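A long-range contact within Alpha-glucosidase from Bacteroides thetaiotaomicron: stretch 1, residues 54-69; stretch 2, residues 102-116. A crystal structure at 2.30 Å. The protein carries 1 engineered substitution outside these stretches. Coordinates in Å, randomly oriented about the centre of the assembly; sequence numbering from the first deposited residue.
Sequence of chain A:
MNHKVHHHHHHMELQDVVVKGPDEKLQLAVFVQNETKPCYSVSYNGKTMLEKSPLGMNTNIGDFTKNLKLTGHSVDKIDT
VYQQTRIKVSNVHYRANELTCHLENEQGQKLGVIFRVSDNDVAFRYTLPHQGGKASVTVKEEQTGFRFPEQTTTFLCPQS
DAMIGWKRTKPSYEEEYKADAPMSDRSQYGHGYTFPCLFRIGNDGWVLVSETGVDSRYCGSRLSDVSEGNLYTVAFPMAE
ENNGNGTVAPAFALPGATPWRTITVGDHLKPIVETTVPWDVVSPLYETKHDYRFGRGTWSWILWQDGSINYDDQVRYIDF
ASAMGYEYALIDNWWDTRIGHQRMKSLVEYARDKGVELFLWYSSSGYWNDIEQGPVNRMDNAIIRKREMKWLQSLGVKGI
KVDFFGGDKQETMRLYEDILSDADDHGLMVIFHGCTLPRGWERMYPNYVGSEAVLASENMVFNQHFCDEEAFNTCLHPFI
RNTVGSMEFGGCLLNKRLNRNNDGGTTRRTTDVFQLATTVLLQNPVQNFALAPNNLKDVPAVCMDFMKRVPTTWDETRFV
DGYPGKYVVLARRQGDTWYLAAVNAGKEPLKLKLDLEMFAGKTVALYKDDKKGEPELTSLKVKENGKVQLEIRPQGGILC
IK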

# COMPACT_ATOMS: atom_id res chain seq x y z
N PRO A 54 14.50 -13.88 -15.88
CA PRO A 54 15.86 -13.34 -15.96
C PRO A 54 16.36 -12.72 -14.66
O PRO A 54 15.58 -12.18 -13.87
CB PRO A 54 15.76 -12.28 -17.07
CG PRO A 54 14.47 -12.56 -17.77
CD PRO A 54 13.57 -13.16 -16.75
N LEU A 55 17.67 -12.83 -14.43
CA LEU A 55 18.34 -12.19 -13.31
C LEU A 55 19.44 -11.29 -13.85
O LEU A 55 19.83 -11.40 -15.01
CB LEU A 55 18.95 -13.22 -12.36
CG LEU A 55 18.02 -14.08 -11.50
CD1 LEU A 55 18.80 -15.23 -10.88
CD2 LEU A 55 17.39 -13.23 -10.42
N GLY A 56 19.95 -10.39 -13.02
CA GLY A 56 21.15 -9.68 -13.40
C GLY A 56 20.97 -8.19 -13.53
O GLY A 56 19.92 -7.65 -13.19
N MET A 57 22.03 -7.52 -13.98
CA MET A 57 21.99 -6.08 -14.10
C MET A 57 23.13 -5.57 -14.98
O MET A 57 24.10 -6.27 -15.23
CB MET A 57 22.05 -5.42 -12.72
CG MET A 57 23.34 -5.68 -11.97
SD MET A 57 23.41 -4.69 -10.47
CE MET A 57 21.95 -5.31 -9.65
N ASN A 58 22.97 -4.35 -15.45
CA ASN A 58 23.97 -3.61 -16.20
C ASN A 58 24.44 -2.43 -15.36
O ASN A 58 23.62 -1.60 -14.90
CB ASN A 58 23.36 -3.17 -17.53
CG ASN A 58 24.34 -2.44 -18.42
OD1 ASN A 58 25.54 -2.62 -18.31
ND2 ASN A 58 23.81 -1.61 -19.33
N THR A 59 25.77 -2.34 -15.19
CA THR A 59 26.37 -1.48 -14.19
C THR A 59 27.60 -0.72 -14.72
O THR A 59 28.35 -1.23 -15.56
CB THR A 59 26.75 -2.36 -12.97
OG1 THR A 59 25.61 -2.54 -12.12
CG2 THR A 59 27.88 -1.79 -12.20
N ASN A 60 27.85 0.48 -14.20
CA ASN A 60 28.98 1.29 -14.66
C ASN A 60 30.35 0.84 -14.14
O ASN A 60 31.36 1.49 -14.40
CB ASN A 60 28.77 2.77 -14.28
CG ASN A 60 28.97 3.03 -12.78
OD1 ASN A 60 28.91 2.11 -11.96
ND2 ASN A 60 29.21 4.28 -12.43
N ILE A 61 30.38 -0.26 -13.41
CA ILE A 61 31.66 -0.90 -13.08
C ILE A 61 31.74 -2.28 -13.73
O ILE A 61 32.75 -2.97 -13.59
CB ILE A 61 31.89 -1.03 -11.56
CG1 ILE A 61 31.01 -2.12 -10.96
CG2 ILE A 61 31.70 0.31 -10.86
CD1 ILE A 61 31.49 -2.66 -9.63
N GLY A 62 30.67 -2.69 -14.42
CA GLY A 62 30.66 -4.00 -15.04
C GLY A 62 29.28 -4.50 -15.45
O GLY A 62 28.25 -4.00 -14.99
N ASP A 63 29.26 -5.48 -16.34
CA ASP A 63 27.98 -6.03 -16.75
C ASP A 63 27.75 -7.43 -16.20
O ASP A 63 28.62 -8.30 -16.28
CB ASP A 63 27.83 -6.00 -18.26
CG ASP A 63 27.66 -4.59 -18.80
OD1 ASP A 63 27.79 -3.63 -18.00
OD2 ASP A 63 27.35 -4.44 -20.00
N PHE A 64 26.57 -7.62 -15.62
CA PHE A 64 26.16 -8.87 -15.00
C PHE A 64 24.84 -9.31 -15.64
O PHE A 64 23.86 -9.61 -14.96
CB PHE A 64 26.01 -8.66 -13.50
CG PHE A 64 27.25 -8.11 -12.84
CD1 PHE A 64 28.33 -8.92 -12.58
CD2 PHE A 64 27.32 -6.77 -12.52
CE1 PHE A 64 29.47 -8.40 -11.99
CE2 PHE A 64 28.46 -6.24 -11.93
CZ PHE A 64 29.53 -7.05 -11.66
N THR A 65 24.85 -9.35 -16.96
CA THR A 65 23.65 -9.60 -17.75
C THR A 65 23.73 -10.95 -18.47
O THR A 65 22.73 -11.66 -18.60
CB THR A 65 23.46 -8.46 -18.79
OG1 THR A 65 22.83 -7.34 -18.15
CG2 THR A 65 22.61 -8.89 -19.96
N LYS A 66 24.93 -11.31 -18.90
CA LYS A 66 25.10 -12.51 -19.70
C LYS A 66 26.30 -13.36 -19.29
O LYS A 66 27.34 -12.83 -18.90
CB LYS A 66 25.24 -12.14 -21.18
CG LYS A 66 23.98 -11.58 -21.79
CD LYS A 66 24.14 -11.35 -23.28
CE LYS A 66 22.84 -10.85 -23.88
NZ LYS A 66 21.74 -11.82 -23.68
N ASN A 67 26.15 -14.68 -19.39
CA ASN A 67 27.27 -15.59 -19.26
C ASN A 67 27.99 -15.48 -17.92
O ASN A 67 29.19 -15.21 -17.87
CB ASN A 67 28.24 -15.37 -20.42
CG ASN A 67 27.60 -15.61 -21.79
OD1 ASN A 67 26.77 -16.50 -21.95
ND2 ASN A 67 27.96 -14.77 -22.76
N LEU A 68 27.23 -15.60 -16.84
CA LEU A 68 27.79 -15.58 -15.50
C LEU A 68 28.19 -16.97 -15.03
O LEU A 68 27.69 -17.97 -15.54
CB LEU A 68 26.81 -14.95 -14.50
CG LEU A 68 26.66 -13.42 -14.37
CD1 LEU A 68 26.85 -12.67 -15.67
CD2 LEU A 68 25.30 -13.07 -13.74
N LYS A 69 29.10 -17.02 -14.06
CA LYS A 69 29.44 -18.27 -13.41
C LYS A 69 28.93 -18.21 -11.98
O LYS A 69 28.97 -17.15 -11.35
CB LYS A 69 30.94 -18.53 -13.41
CG LYS A 69 31.62 -18.37 -14.76
CD LYS A 69 33.14 -18.38 -14.60
CE LYS A 69 33.84 -18.35 -15.95
NZ LYS A 69 33.61 -19.61 -16.72
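Stretch 2, residues 102-116: HLENEQGQKLGVIFR

Stretch 2 is a β-hairpin. One strand, residues 102-104, enters from earlier in the chain; a type I turn from Asn105 to Gly108 reverses the direction; a second strand, 110-116, leads out. The strands are tied by backbone hydrogen bonds, Leu103 N to Leu111 O at 2.8 Å and Leu111 N to Leu103 O at 2.9 Å. Stretch 1 is folded in a similar way, with strands 57-59 and 62-64 joined by a type I turn from Thr59 to Gly62. Its tail, ending at Lys69, runs antiparallel to the first strand of stretch 2. Together the two stretches bury 811 Å², both sides summed.

His102 points away from stretch 1 and adds little. Leu103 packs its CD1 against Leu68 CD2 at 3.7 Å, an apolar contact beside the strand pairing. Its CA also lies 3.1 Å from Lys69 O, in a CA-H...O contact.

Glu104 is the residue paired with Lys69, and their CA atoms are 5.1 Å apart. The pair is closed in both directions: Lys69 N donates to Glu104 O at 2.8 Å, and Glu104 N donates to Lys69 O at 2.9 Å. Both side chains lie on the same face of the sheet, but the end of the Lys69 side chain leads away. Glu104 O also receives a CA-H...O contact from Leu68 CA at 3.3 Å.

Asn105 links the turn to stretch 1. Its ND2 donates to Asp63 O at 3.0 Å, with a nearly straight N-H...O angle of 168°. The same ND2 donates to Gln109 OE1 at 2.8 Å, while its OD1 accepts from Gln109 N at 2.7 Å. The side chain therefore braces its own hairpin as well as the neighbouring strand. The backbone closes the same end, with Asn105 N to Gln109 O at 2.9 Å.

Glu106 brings the end of its side chain nearer to stretch 1. Its CG is 4.0 Å from Asn67 O. Gln107 and Gly108 complete the turn with almost no area covered by stretch 1. The backbone angles of Gly108 by themselves call for glycine.

Gln109 points toward stretch 1 and reaches the turn there. Its OE1 is 3.5 Å from Gly62 CA. A β-carbon on Gly62 would point at this oxygen and clash with it. Gln109 NE2 is 2.5 Å from Ile61 O, but the angle is too poor for a hydrogen bond. Gln109 O lies at the edge of the Phe64 ring, 3.6 Å from Phe64 CE1.

Lys110 points away; its O is 3.7 Å from Phe64 CZ. Leu111 points toward stretch 1 and covers one face of the Phe64 ring. Its CB is 4.0 Å from the ring centroid, a CH-pi contact, and its CD2 is 3.5 Å from Phe64 CB. Leu111 CD1 also meets Met57 SD at 4.5 Å.

Farther along, Phe115 presents its ring edge to Leu55, with CZ 4.2 Å from Leu55 CD1.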

# COMPACT_ATOMS: atom_id res chain seq x y z
N HIS A 102 26.96 -16.73 -5.26
CA HIS A 102 28.10 -15.90 -5.65
C HIS A 102 28.36 -16.02 -7.14
O HIS A 102 28.75 -17.09 -7.63
CB HIS A 102 29.34 -16.27 -4.85
CG HIS A 102 29.21 -16.01 -3.38
ND1 HIS A 102 28.67 -16.94 -2.50
CD2 HIS A 102 29.54 -14.94 -2.63
CE1 HIS A 102 28.68 -16.44 -1.28
NE2 HIS A 102 29.20 -15.23 -1.33
N LEU A 103 28.14 -14.93 -7.86
CA LEU A 103 28.25 -14.90 -9.31
C LEU A 103 29.47 -14.12 -9.77
O LEU A 103 29.94 -13.21 -9.08
CB LEU A 103 27.00 -14.29 -9.95
CG LEU A 103 25.64 -14.85 -9.57
CD1 LEU A 103 24.54 -14.06 -10.27
CD2 LEU A 103 25.56 -16.31 -9.93
N GLU A 104 29.97 -14.48 -10.95
CA GLU A 104 31.11 -13.81 -11.55
C GLU A 104 30.88 -13.66 -13.05
O GLU A 104 30.37 -14.58 -13.69
CB GLU A 104 32.38 -14.62 -11.27
CG GLU A 104 33.67 -13.82 -11.26
CD GLU A 104 34.85 -14.64 -10.76
OE1 GLU A 104 34.85 -15.01 -9.57
OE2 GLU A 104 35.77 -14.91 -11.56
N ASN A 105 31.24 -12.51 -13.62
CA ASN A 105 31.18 -12.35 -15.07
C ASN A 105 32.50 -12.74 -15.71
O ASN A 105 33.45 -13.09 -15.01
CB ASN A 105 30.79 -10.92 -15.48
CG ASN A 105 31.81 -9.87 -15.07
OD1 ASN A 105 32.89 -10.18 -14.57
ND2 ASN A 105 31.47 -8.61 -15.31
N GLU A 106 32.56 -12.67 -17.04
CA GLU A 106 33.73 -13.12 -17.78
C GLU A 106 34.97 -12.31 -17.45
O GLU A 106 36.09 -12.80 -17.60
CB GLU A 106 33.46 -13.05 -19.29
CG GLU A 106 32.50 -14.10 -19.82
CD GLU A 106 32.12 -13.88 -21.27
OE1 GLU A 106 31.92 -12.71 -21.66
OE2 GLU A 106 32.02 -14.88 -22.02
N GLN A 107 34.77 -11.09 -16.98
CA GLN A 107 35.89 -10.22 -16.63
C GLN A 107 36.36 -10.49 -15.20
O GLN A 107 37.35 -9.93 -14.76
CB GLN A 107 35.50 -8.75 -16.78
CG GLN A 107 35.21 -8.30 -18.21
CD GLN A 107 33.88 -8.80 -18.73
OE1 GLN A 107 32.96 -9.09 -17.95
NE2 GLN A 107 33.76 -8.90 -20.05
N GLY A 108 35.66 -11.37 -14.50
CA GLY A 108 36.04 -11.72 -13.15
C GLY A 108 35.41 -10.84 -12.09
O GLY A 108 35.73 -10.96 -10.91
N GLN A 109 34.55 -9.92 -12.51
CA GLN A 109 33.85 -9.06 -11.55
C GLN A 109 32.75 -9.85 -10.86
O GLN A 109 32.17 -10.77 -11.43
CB GLN A 109 33.30 -7.81 -12.24
CG GLN A 109 34.41 -6.93 -12.80
CD GLN A 109 33.94 -6.04 -13.93
OE1 GLN A 109 33.17 -6.46 -14.79
NE2 GLN A 109 34.42 -4.80 -13.95
N LYS A 110 32.51 -9.52 -9.59
CA LYS A 110 31.68 -10.32 -8.71
C LYS A 110 30.33 -9.67 -8.38
O LYS A 110 30.23 -8.45 -8.31
CB LYS A 110 32.45 -10.64 -7.42
CG LYS A 110 33.62 -11.59 -7.67
CD LYS A 110 34.42 -11.90 -6.42
CE LYS A 110 35.57 -12.87 -6.77
NZ LYS A 110 36.25 -13.48 -5.58
N LEU A 111 29.31 -10.51 -8.21
CA LEU A 111 27.97 -10.05 -7.84
C LEU A 111 27.26 -11.10 -6.99
O LEU A 111 27.26 -12.28 -7.32
CB LEU A 111 27.15 -9.73 -9.10
CG LEU A 111 25.64 -9.48 -8.95
CD1 LEU A 111 25.38 -8.11 -8.36
CD2 LEU A 111 24.92 -9.62 -10.28
N GLY A 112 26.64 -10.70 -5.88
CA GLY A 112 25.88 -11.65 -5.08
C GLY A 112 24.38 -11.60 -5.36
O GLY A 112 23.85 -10.55 -5.73
N VAL A 113 23.70 -12.73 -5.21
CA VAL A 113 22.23 -12.77 -5.23
C VAL A 113 21.72 -13.55 -4.03
O VAL A 113 22.12 -14.68 -3.80
CB VAL A 113 21.66 -13.41 -6.53
CG1 VAL A 113 20.15 -13.22 -6.61
CG2 VAL A 113 22.33 -12.82 -7.75
N ILE A 114 20.83 -12.94 -3.25
CA ILE A 114 20.31 -13.55 -2.03
C ILE A 114 18.82 -13.79 -2.12
O ILE A 114 18.05 -12.86 -2.38
CB ILE A 114 20.58 -12.68 -0.78
CG1 ILE A 114 22.08 -12.53 -0.54
CG2 ILE A 114 19.93 -13.30 0.45
CD1 ILE A 114 22.72 -11.41 -1.30
N PHE A 115 18.42 -15.04 -1.87
CA PHE A 115 17.02 -15.45 -1.83
C PHE A 115 16.59 -15.80 -0.41
O PHE A 115 17.24 -16.59 0.26
CB PHE A 115 16.78 -16.67 -2.73
CG PHE A 115 17.19 -16.47 -4.16
CD1 PHE A 115 18.49 -16.70 -4.57
CD2 PHE A 115 16.26 -16.06 -5.11
CE1 PHE A 115 18.87 -16.53 -5.89
CE2 PHE A 115 16.63 -15.88 -6.44
CZ PHE A 115 17.93 -16.12 -6.83
N ARG A 116 15.51 -15.19 0.06
CA ARG A 116 14.89 -15.60 1.32
C ARG A 116 13.51 -16.14 1.04
O ARG A 116 12.62 -15.43 0.58
CB ARG A 116 14.83 -14.43 2.30
CG ARG A 116 16.20 -14.00 2.80
CD ARG A 116 16.13 -12.73 3.63
NE ARG A 116 17.47 -12.34 4.07
CZ ARG A 116 17.75 -11.21 4.70
NH1 ARG A 116 16.79 -10.33 4.95
NH2 ARG A 116 19.00 -10.94 5.07